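Long-range contacts in Tat pathway signal sequence domain protein (Parabacteroides merdae, PDB 4Q9A), which is probably an acylhydrolase of the GDSL-like lipase family that cleaves ester bonds, its natural substrate being unknown: residues 95-105 / 138-149; 183-194 / 217-226. All coordinates share one frame; numbering follows the deposited sequence.

The two contacts follow one another along the chain; they neither nest nor cross. Contact 1 closes first, bringing the strand at 98-102 beside the strand at 142-146 after 32 mostly helical residues. Contact 2 opens at the next strand of the sheet, 183-185, continues through helix 187-194, and closes 22 residues later on the C-terminal helix 212-226. The sheet joins them: Leu145 N and Glu147 N probably donate to Ile183 O and Val185 O, so that strand 142-146 lies between its partners of the two contacts. Contact 1 builds the middle of the sheet, and contact 2 fastens a helix against one face of it.

Contact 1: 95-105 / 138-149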
loop_
_atom_site.group_PDB
_atom_site.type_symbol
_atom_site.label_atom_id
_atom_site.label_comp_id
_atom_site.label_asym_id
_atom_site.label_seq_id
_atom_site.Cartn_x
_atom_site.Cartn_y
_atom_site.Cartn_z
ATOM N N GLN A 95 12.980 13.504 16.963
ATOM C CA GLN A 95 12.228 13.497 18.221
ATOM C C GLN A 95 10.946 12.666 18.008
ATOM O O GLN A 95 9.842 13.199 18.163
ATOM C CB GLN A 95 11.936 14.921 18.697
ATOM C CG GLN A 95 13.121 15.565 19.345
ATOM C CD GLN A 95 12.868 17.021 19.539
ATOM O OE1 GLN A 95 11.948 17.418 20.263
ATOM N NE2 GLN A 95 13.668 17.845 18.861
ATOM N N PRO A 96 11.067 11.390 17.549
ATOM C CA PRO A 96 9.859 10.613 17.238
ATOM C C PRO A 96 8.978 10.302 18.441
ATOM O O PRO A 96 9.460 9.906 19.511
ATOM C CB PRO A 96 10.413 9.318 16.633
ATOM C CG PRO A 96 11.808 9.207 17.182
ATOM C CD PRO A 96 12.290 10.607 17.259
ATOM N N ASP A 97 7.670 10.469 18.241
ATOM C CA ASP A 97 6.653 10.143 19.233
ATOM C C ASP A 97 6.487 8.607 19.286
ATOM O O ASP A 97 6.260 8.021 20.358
ATOM C CB ASP A 97 5.344 10.872 18.887
ATOM C CG ASP A 97 5.444 12.389 19.063
ATOM O OD1 ASP A 97 5.794 12.836 20.173
ATOM O OD2 ASP A 97 5.161 13.123 18.096
ATOM N N VAL A 98 6.640 7.967 18.112
ATOM C CA VAL A 98 6.557 6.522 17.907
ATOM C C VAL A 98 7.737 6.108 17.023
ATOM O O VAL A 98 7.863 6.572 15.888
ATOM C CB VAL A 98 5.192 6.092 17.312
ATOM C CG1 VAL A 98 5.164 4.603 16.993
ATOM C CG2 VAL A 98 4.057 6.450 18.252
ATOM N N LEU A 99 8.603 5.256 17.557
ATOM C CA LEU A 99 9.774 4.767 16.840
ATOM C C LEU A 99 9.653 3.253 16.623
ATOM O O LEU A 99 9.353 2.522 17.551
ATOM C CB LEU A 99 11.062 5.141 17.621
ATOM C CG LEU A 99 12.378 4.480 17.207
ATOM C CD1 LEU A 99 12.895 5.022 15.879
ATOM C CD2 LEU A 99 13.394 4.637 18.282
ATOM N N SER A 100 9.875 2.801 15.393
ATOM C CA SER A 100 9.779 1.397 15.008
ATOM C C SER A 100 11.150 0.899 14.560
ATOM O O SER A 100 11.827 1.557 13.756
ATOM C CB SER A 100 8.728 1.197 13.916
ATOM O OG SER A 100 8.786 -0.119 13.393
ATOM N N ILE A 101 11.571 -0.247 15.114
ATOM C CA ILE A 101 12.875 -0.826 14.813
ATOM C C ILE A 101 12.720 -2.275 14.359
ATOM O O ILE A 101 12.086 -3.081 15.043
ATOM C CB ILE A 101 13.854 -0.700 16.031
ATOM C CG1 ILE A 101 14.029 0.781 16.448
ATOM C CG2 ILE A 101 15.231 -1.385 15.740
ATOM C CD1 ILE A 101 14.407 1.000 17.857
ATOM N N LEU A 102 13.319 -2.591 13.205
ATOM C CA LEU A 102 13.388 -3.941 12.647
ATOM C C LEU A 102 14.842 -4.164 12.271
ATOM O O LEU A 102 15.317 -3.601 11.287
ATOM C CB LEU A 102 12.422 -4.150 11.447
ATOM C CG LEU A 102 12.552 -5.467 10.660
ATOM C CD1 LEU A 102 12.247 -6.697 11.536
ATOM C CD2 LEU A 102 11.669 -5.467 9.441
ATOM N N ILE A 103 15.563 -4.922 13.095
ATOM C CA ILE A 103 16.981 -5.188 12.892
ATOM C C ILE A 103 17.325 -6.575 13.467
ATOM O O ILE A 103 16.724 -6.993 14.478
ATOM C CB ILE A 103 17.838 -4.023 13.500
ATOM C CG1 ILE A 103 19.202 -3.869 12.820
ATOM C CG2 ILE A 103 17.928 -4.024 15.018
ATOM C CD1 ILE A 103 19.176 -3.013 11.533
ATOM N N GLY A 104 18.250 -7.277 12.798
ATOM C CA GLY A 104 18.689 -8.589 13.243
ATOM C C GLY A 104 19.048 -9.598 12.183
ATOM O O GLY A 104 19.881 -10.476 12.434
ATOM N N VAL A 105 18.408 -9.528 11.012
ATOM C CA VAL A 105 18.664 -10.506 9.956
ATOM C C VAL A 105 20.112 -10.373 9.433
ATOM O O VAL A 105 20.771 -11.390 9.219
ATOM C CB VAL A 105 17.602 -10.457 8.828
ATOM C CG1 VAL A 105 17.770 -9.235 7.919
ATOM C CG2 VAL A 105 17.584 -11.751 8.020
ATOM N N LEU A 138 15.182 10.109 24.568
ATOM C CA LEU A 138 13.785 10.420 24.248
ATOM C C LEU A 138 12.888 9.640 25.215
ATOM O O LEU A 138 12.358 8.590 24.844
ATOM C CB LEU A 138 13.449 10.077 22.786
ATOM C CG LEU A 138 14.173 10.829 21.658
ATOM C CD1 LEU A 138 14.134 10.017 20.351
ATOM C CD2 LEU A 138 13.588 12.222 21.435
ATOM N N PRO A 139 12.766 10.085 26.488
ATOM C CA PRO A 139 12.007 9.302 27.475
ATOM C C PRO A 139 10.507 9.136 27.215
ATOM O O PRO A 139 9.902 8.277 27.855
ATOM C CB PRO A 139 12.247 10.057 28.778
ATOM C CG PRO A 139 12.647 11.399 28.390
ATOM C CD PRO A 139 13.399 11.259 27.125
ATOM N N ASN A 140 9.912 9.896 26.279
ATOM C CA ASN A 140 8.478 9.764 25.968
ATOM C C ASN A 140 8.212 8.994 24.677
ATOM O O ASN A 140 7.052 8.824 24.288
ATOM C CB ASN A 140 7.811 11.124 25.862
ATOM C CG ASN A 140 7.974 11.985 27.078
ATOM O OD1 ASN A 140 8.448 13.119 26.978
ATOM N ND2 ASN A 140 7.608 11.463 28.242
ATOM N N THR A 141 9.264 8.535 24.001
ATOM C CA THR A 141 9.091 7.790 22.765
ATOM C C THR A 141 8.538 6.387 23.060
ATOM O O THR A 141 9.044 5.667 23.946
ATOM C CB THR A 141 10.403 7.733 21.976
ATOM O OG1 THR A 141 10.768 9.082 21.653
ATOM C CG2 THR A 141 10.278 6.921 20.680
ATOM N N GLN A 142 7.495 6.029 22.298
ATOM C CA GLN A 142 6.878 4.732 22.308
ATOM C C GLN A 142 7.612 3.895 21.269
ATOM O O GLN A 142 7.633 4.258 20.087
ATOM C CB GLN A 142 5.390 4.868 21.992
ATOM C CG GLN A 142 4.591 5.580 23.054
ATOM C CD GLN A 142 3.140 5.666 22.657
ATOM O OE1 GLN A 142 2.383 4.683 22.711
ATOM N NE2 GLN A 142 2.711 6.848 22.266
ATOM N N ILE A 143 8.271 2.808 21.716
ATOM C CA ILE A 143 9.021 1.934 20.818
ATOM C C ILE A 143 8.167 0.704 20.398
ATOM O O ILE A 143 7.464 0.087 21.211
ATOM C CB ILE A 143 10.391 1.498 21.416
ATOM C CG1 ILE A 143 11.182 2.692 21.951
ATOM C CG2 ILE A 143 11.215 0.713 20.385
ATOM C CD1 ILE A 143 12.403 2.323 22.768
ATOM N N VAL A 144 8.257 0.389 19.093
ATOM C CA VAL A 144 7.690 -0.748 18.390
ATOM C C VAL A 144 8.901 -1.529 17.922
ATOM O O VAL A 144 9.573 -1.105 16.984
ATOM C CB VAL A 144 6.733 -0.381 17.212
ATOM C CG1 VAL A 144 6.064 -1.622 16.658
ATOM C CG2 VAL A 144 5.689 0.633 17.622
ATOM N N LEU A 145 9.227 -2.618 18.629
ATOM C CA LEU A 145 10.333 -3.499 18.275
ATOM C C LEU A 145 9.766 -4.674 17.484
ATOM O O LEU A 145 8.843 -5.337 17.955
ATOM C CB LEU A 145 11.111 -3.951 19.520
ATOM C CG LEU A 145 12.459 -4.618 19.247
ATOM C CD1 LEU A 145 13.473 -3.639 18.653
ATOM C CD2 LEU A 145 12.996 -5.264 20.489
ATOM N N CYS A 146 10.275 -4.884 16.260
ATOM C CA CYS A 146 9.816 -5.921 15.332
ATOM C C CYS A 146 10.694 -7.174 15.391
ATOM O O CYS A 146 11.924 -7.082 15.557
ATOM C CB CYS A 146 9.770 -5.367 13.914
ATOM S SG CYS A 146 8.682 -3.936 13.703
ATOM N N GLU A 147 10.058 -8.339 15.212
ATOM C CA GLU A 147 10.743 -9.630 15.219
ATOM C C GLU A 147 11.507 -9.843 13.896
ATOM O O GLU A 147 10.865 -9.863 12.831
ATOM C CB GLU A 147 9.740 -10.797 15.458
ATOM C CG GLU A 147 10.395 -12.147 15.709
ATOM C CD GLU A 147 9.465 -13.324 15.934
ATOM O OE1 GLU A 147 8.368 -13.353 15.329
ATOM O OE2 GLU A 147 9.853 -14.240 16.695
ATOM N N PRO A 148 12.856 -10.059 13.941
ATOM C CA PRO A 148 13.585 -10.419 12.701
ATOM C C PRO A 148 13.091 -11.799 12.222
ATOM O O PRO A 148 12.703 -12.622 13.065
ATOM C CB PRO A 148 15.049 -10.416 13.129
ATOM C CG PRO A 148 15.023 -10.651 14.587
ATOM C CD PRO A 148 13.735 -10.119 15.126
ATOM N N PHE A 149 13.012 -12.034 10.896
ATOM C CA PHE A 149 12.396 -13.253 10.360
ATOM C C PHE A 149 13.047 -13.800 9.090
ATOM O O PHE A 149 13.813 -13.100 8.429
ATOM C CB PHE A 149 10.911 -12.938 10.016
ATOM C CG PHE A 149 10.765 -11.797 9.021
ATOM C CD1 PHE A 149 10.807 -12.036 7.650
ATOM C CD2 PHE A 149 10.668 -10.479 9.456
ATOM C CE1 PHE A 149 10.762 -10.976 6.737
ATOM C CE2 PHE A 149 10.606 -9.425 8.544
ATOM C CZ PHE A 149 10.650 -9.681 7.189
#
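Val98, Leu99, Ser100 and Ile101 lie level with Gln142, Ile143, Val144 and Leu145 in a parallel ladder, the two strand axes 4.7 Å apart and turned by 17°. Backbone bonds alternate across it, from Gln142 N to Asp97 O, then Leu99 N to Gln142 O (2.9 Å), and on to Cys146 N with Ile101 O. Just before the strands, Thr141 OG1, set beside its backbone N (chi1 -61°), donates to Pro96 O at 2.6 Å, almost in line with the carbonyl bond, while methyl CG2 is turned onto Leu99 CB, 3.6 Å away. Further out, Leu138 crosses Pro96 at about a right angle, CD1 lying 3.6 Å from Pro96 CD. Branched Ile101 and Ile143 suit the extended backbone and share a face with Leu99 and Leu145, the face on which Leu99 and Ile143 touch helix 120-137. On the other face Val98 CG1 meets Val144 CG2 at 4.1 Å, and the hydroxyl oxygen of small Ser100 accepts the indole N-H of Trp222. The two methyls of Leu102 divide, CD1 against Cys146 CB (3.7 Å) and CD2 at the edge of the Phe149 ring. Gly104 faces Pro148 with backbone angles where a CB would strike the preceding carbonyl. This is a beta-alpha-beta crossover in the three-layer flavodoxin-like fold of SGNH hydrolases; strand 98-102 opens it and runs into the Gly-X-Asn-Asp block, whose asparagine, in relatives, serves the oxyanion hole.

Contact 2: 183-194 / 217-226; sequences IFVPFQSGFDAA and LMANMWMEAT
Phe187 lays its ring across Met218, the CE methyl making a CH-pi contact over one face, 3.6 Å from Phe187 CE2. Met218 SE, farther above that face, and Met221 SE, at the ring's edge 5.2 Å from the centroid, make Met-aromatic contacts; both residues are selenomethionine. With CG beside the backbone N (chi1 -73°), the ring turns back toward its own strand, where Val185 CB lies above the rim of the opposite face. One helical turn on, Leu217 CD2 lies over a face of Phe191, 3.6 Å from Phe191 CE1, and Met218 SE meets that ring at its edge. Gly190 suits its place because Met221 SE approaches Gly190 CA to 3.6 Å, just where a CB would stand. Were Phe187 an alanine, a gap would probably open between Val185 and Met218, the Met218 methyl losing the face it lies on and Met221 SE the ring edge.

Val185 and Ile183 supply the strand's side: Ile183 CG2 rests on Ala225, Val185 CG1 reaches Trp222 N at 3.6 Å, and Val185 CG2 lies 3.9 Å from Ala225 CB, a side chain small enough to let strand and helix approach. Their axes come within 7.8 Å at 154°, whereas helix 187-194 stays 10.2 Å away at 134°. Beyond this apolar layer, the Trp222 ring meets Phe24, and Phe149 stacks on Phe191. Strand 183-185 forms one edge of the sheet within the chain, and helix 212-226 packs on the face that carries Val144, on helix 51-62 through Ala219 and Trp222, and on Glu61 of the second subunit through Leu217 and Asn220.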
loop_
_atom_site.group_PDB
_atom_site.type_symbol
_atom_site.label_atom_id
_atom_site.label_comp_id
_atom_site.label_asym_id
_atom_site.label_seq_id
_atom_site.Cartn_x
_atom_site.Cartn_y
_atom_site.Cartn_z
ATOM N N ILE A 183 6.289 -2.484 22.355
ATOM C CA ILE A 183 5.347 -3.268 21.553
ATOM C C ILE A 183 6.225 -4.229 20.723
ATOM O O ILE A 183 7.339 -3.851 20.311
ATOM C CB ILE A 183 4.375 -2.398 20.685
ATOM C CG1 ILE A 183 3.490 -1.468 21.574
ATOM C CG2 ILE A 183 3.556 -3.247 19.683
ATOM C CD1 ILE A 183 2.094 -1.915 21.889
ATOM N N PHE A 184 5.747 -5.471 20.533
ATOM C CA PHE A 184 6.493 -6.464 19.789
ATOM C C PHE A 184 5.665 -6.996 18.586
ATOM O O PHE A 184 4.554 -7.515 18.760
ATOM C CB PHE A 184 6.954 -7.582 20.733
ATOM C CG PHE A 184 7.923 -8.545 20.097
ATOM C CD1 PHE A 184 9.220 -8.146 19.774
ATOM C CD2 PHE A 184 7.535 -9.845 19.794
ATOM C CE1 PHE A 184 10.113 -9.036 19.158
ATOM C CE2 PHE A 184 8.425 -10.734 19.180
ATOM C CZ PHE A 184 9.714 -10.329 18.880
ATOM N N VAL A 185 6.190 -6.824 17.361
ATOM C CA VAL A 185 5.493 -7.317 16.165
ATOM C C VAL A 185 6.098 -8.707 15.839
ATOM O O VAL A 185 7.288 -8.793 15.517
ATOM C CB VAL A 185 5.496 -6.340 14.947
ATOM C CG1 VAL A 185 4.410 -6.735 13.955
ATOM C CG2 VAL A 185 5.299 -4.890 15.377
ATOM N N PRO A 186 5.323 -9.812 16.009
ATOM C CA PRO A 186 5.894 -11.157 15.795
ATOM C C PRO A 186 5.788 -11.624 14.343
ATOM O O PRO A 186 5.011 -12.540 14.022
ATOM C CB PRO A 186 5.067 -12.031 16.743
ATOM C CG PRO A 186 3.740 -11.329 16.846
ATOM C CD PRO A 186 3.905 -9.900 16.425
ATOM N N PHE A 187 6.595 -11.004 13.472
ATOM C CA PHE A 187 6.603 -11.261 12.035
ATOM C C PHE A 187 6.776 -12.737 11.673
ATOM O O PHE A 187 6.086 -13.194 10.768
ATOM C CB PHE A 187 7.674 -10.428 11.339
ATOM C CG PHE A 187 7.380 -8.949 11.211
ATOM C CD1 PHE A 187 6.092 -8.498 10.939
ATOM C CD2 PHE A 187 8.404 -8.017 11.254
ATOM C CE1 PHE A 187 5.830 -7.141 10.755
ATOM C CE2 PHE A 187 8.138 -6.656 11.082
ATOM C CZ PHE A 187 6.854 -6.227 10.828
ATOM N N GLN A 188 7.628 -13.491 12.393
ATOM C CA GLN A 188 7.860 -14.908 12.117
ATOM C C GLN A 188 6.556 -15.721 12.181
ATOM O O GLN A 188 6.272 -16.451 11.232
ATOM C CB GLN A 188 8.938 -15.505 13.053
ATOM C CG GLN A 188 9.572 -16.815 12.571
ATOM C CD GLN A 188 10.339 -16.687 11.271
ATOM O OE1 GLN A 188 11.525 -16.313 11.231
ATOM N NE2 GLN A 188 9.678 -17.051 10.171
ATOM N N SER A 189 5.741 -15.540 13.244
ATOM C CA SER A 189 4.454 -16.232 13.436
ATOM C C SER A 189 3.531 -16.010 12.250
ATOM O O SER A 189 2.883 -16.962 11.784
ATOM C CB SER A 189 3.770 -15.736 14.699
ATOM O OG SER A 189 4.719 -15.650 15.748
ATOM N N GLY A 190 3.511 -14.758 11.759
ATOM C CA GLY A 190 2.707 -14.357 10.616
ATOM C C GLY A 190 3.148 -15.040 9.352
ATOM O O GLY A 190 2.315 -15.550 8.600
ATOM N N PHE A 191 4.467 -15.080 9.124
ATOM C CA PHE A 191 5.018 -15.702 7.922
ATOM C C PHE A 191 4.923 -17.230 8.005
ATOM O O PHE A 191 4.634 -17.885 6.994
ATOM C CB PHE A 191 6.447 -15.218 7.647
ATOM C CG PHE A 191 6.481 -13.875 6.935
ATOM C CD1 PHE A 191 6.023 -13.750 5.622
ATOM C CD2 PHE A 191 6.985 -12.740 7.572
ATOM C CE1 PHE A 191 6.045 -12.513 4.970
ATOM C CE2 PHE A 191 7.041 -11.508 6.906
ATOM C CZ PHE A 191 6.561 -11.405 5.611
ATOM N N ASP A 192 5.054 -17.773 9.227
ATOM C CA ASP A 192 4.912 -19.205 9.490
ATOM C C ASP A 192 3.502 -19.665 9.085
ATOM O O ASP A 192 3.325 -20.779 8.582
ATOM C CB ASP A 192 5.192 -19.509 10.976
ATOM C CG ASP A 192 6.661 -19.523 11.401
ATOM O OD1 ASP A 192 7.540 -19.200 10.553
ATOM O OD2 ASP A 192 6.934 -19.843 12.580
ATOM N N ALA A 193 2.514 -18.764 9.253
ATOM C CA ALA A 193 1.102 -18.979 8.927
ATOM C C ALA A 193 0.814 -18.778 7.431
ATOM O O ALA A 193 0.085 -19.571 6.820
ATOM C CB ALA A 193 0.250 -18.024 9.747
ATOM N N ALA A 194 1.362 -17.675 6.867
ATOM C CA ALA A 194 1.198 -17.255 5.479
ATOM C C ALA A 194 1.644 -18.353 4.480
ATOM O O ALA A 194 0.909 -18.657 3.528
ATOM C CB ALA A 194 1.977 -15.975 5.250
ATOM N N LEU A 217 1.252 -7.980 4.343
ATOM C CA LEU A 217 1.122 -8.848 5.526
ATOM C C LEU A 217 1.792 -8.236 6.772
ATOM O O LEU A 217 1.191 -8.220 7.858
ATOM C CB LEU A 217 1.752 -10.219 5.251
ATOM C CG LEU A 217 1.609 -11.265 6.343
ATOM C CD1 LEU A 217 0.238 -11.887 6.303
ATOM C CD2 LEU A 217 2.647 -12.344 6.193
HETATM N N MSE A 218 3.031 -7.714 6.581
HETATM C CA MSE A 218 3.822 -7.118 7.641
HETATM C C MSE A 218 3.160 -5.875 8.166
HETATM O O MSE A 218 3.089 -5.707 9.394
HETATM C CB MSE A 218 5.225 -6.809 7.151
HETATM C CG MSE A 218 6.059 -8.054 6.984
HETATM SE SE MSE A 218 7.684 -7.620 6.106
HETATM C CE MSE A 218 8.542 -6.646 7.554
ATOM N N ALA A 219 2.654 -5.020 7.228
ATOM C CA ALA A 219 1.930 -3.780 7.521
ATOM C C ALA A 219 0.719 -4.066 8.417
ATOM O O ALA A 219 0.542 -3.399 9.436
ATOM C CB ALA A 219 1.482 -3.108 6.228
ATOM N N ASN A 220 -0.066 -5.102 8.066
ATOM C CA ASN A 220 -1.257 -5.523 8.799
ATOM C C ASN A 220 -0.900 -5.999 10.210
ATOM O O ASN A 220 -1.624 -5.686 11.161
ATOM C CB ASN A 220 -1.988 -6.629 8.034
ATOM C CG ASN A 220 -2.548 -6.239 6.682
ATOM O OD1 ASN A 220 -2.606 -5.060 6.304
ATOM N ND2 ASN A 220 -3.008 -7.232 5.929
HETATM N N MSE A 221 0.226 -6.734 10.341
HETATM C CA MSE A 221 0.724 -7.243 11.625
HETATM C C MSE A 221 1.085 -6.087 12.565
HETATM O O MSE A 221 0.693 -6.072 13.735
HETATM C CB MSE A 221 1.945 -8.130 11.403
HETATM C CG MSE A 221 1.625 -9.442 10.717
HETATM SE SE MSE A 221 2.955 -10.788 11.149
HETATM C CE MSE A 221 2.467 -11.031 13.023
ATOM N N TRP A 222 1.817 -5.118 12.018
ATOM C CA TRP A 222 2.258 -3.912 12.683
ATOM C C TRP A 222 1.056 -3.099 13.152
ATOM O O TRP A 222 1.025 -2.691 14.315
ATOM C CB TRP A 222 3.138 -3.103 11.734
ATOM C CG TRP A 222 4.015 -2.093 12.400
ATOM C CD1 TRP A 222 5.366 -2.177 12.588
ATOM C CD2 TRP A 222 3.627 -0.779 12.831
ATOM N NE1 TRP A 222 5.844 -1.004 13.128
ATOM C CE2 TRP A 222 4.796 -0.128 13.289
ATOM C CE3 TRP A 222 2.398 -0.087 12.877
ATOM C CZ2 TRP A 222 4.765 1.166 13.817
ATOM C CZ3 TRP A 222 2.372 1.202 13.379
ATOM C CH2 TRP A 222 3.540 1.813 13.853
HETATM N N MSE A 223 0.046 -2.900 12.293
HETATM C CA MSE A 223 -1.141 -2.148 12.703
HETATM C C MSE A 223 -1.866 -2.880 13.839
HETATM O O MSE A 223 -2.308 -2.242 14.786
HETATM C CB MSE A 223 -2.070 -1.909 11.515
HETATM C CG MSE A 223 -1.489 -0.971 10.477
HETATM SE SE MSE A 223 -1.122 0.807 11.155
HETATM C CE MSE A 223 -2.936 1.482 11.060
ATOM N N GLU A 224 -1.910 -4.227 13.771
ATOM C CA GLU A 224 -2.530 -5.097 14.767
ATOM C C GLU A 224 -1.748 -5.103 16.090
ATOM O O GLU A 224 -2.366 -4.889 17.125
ATOM C CB GLU A 224 -2.657 -6.523 14.231
ATOM C CG GLU A 224 -3.771 -7.319 14.886
ATOM C CD GLU A 224 -4.151 -8.573 14.122
ATOM O OE1 GLU A 224 -4.712 -8.450 13.006
ATOM O OE2 GLU A 224 -3.897 -9.681 14.649
ATOM N N ALA A 225 -0.421 -5.358 16.071
ATOM C CA ALA A 225 0.402 -5.418 17.289
ATOM C C ALA A 225 0.353 -4.110 18.085
ATOM O O ALA A 225 0.293 -4.143 19.314
ATOM C CB ALA A 225 1.849 -5.763 16.944
ATOM N N THR A 226 0.352 -2.959 17.377
ATOM C CA THR A 226 0.321 -1.617 17.970
ATOM C C THR A 226 -1.079 -1.238 18.451
ATOM O O THR A 226 -1.208 -0.327 19.260
ATOM C CB THR A 226 0.852 -0.582 16.980
ATOM O OG1 THR A 226 0.067 -0.620 15.784
ATOM C CG2 THR A 226 2.331 -0.778 16.670
#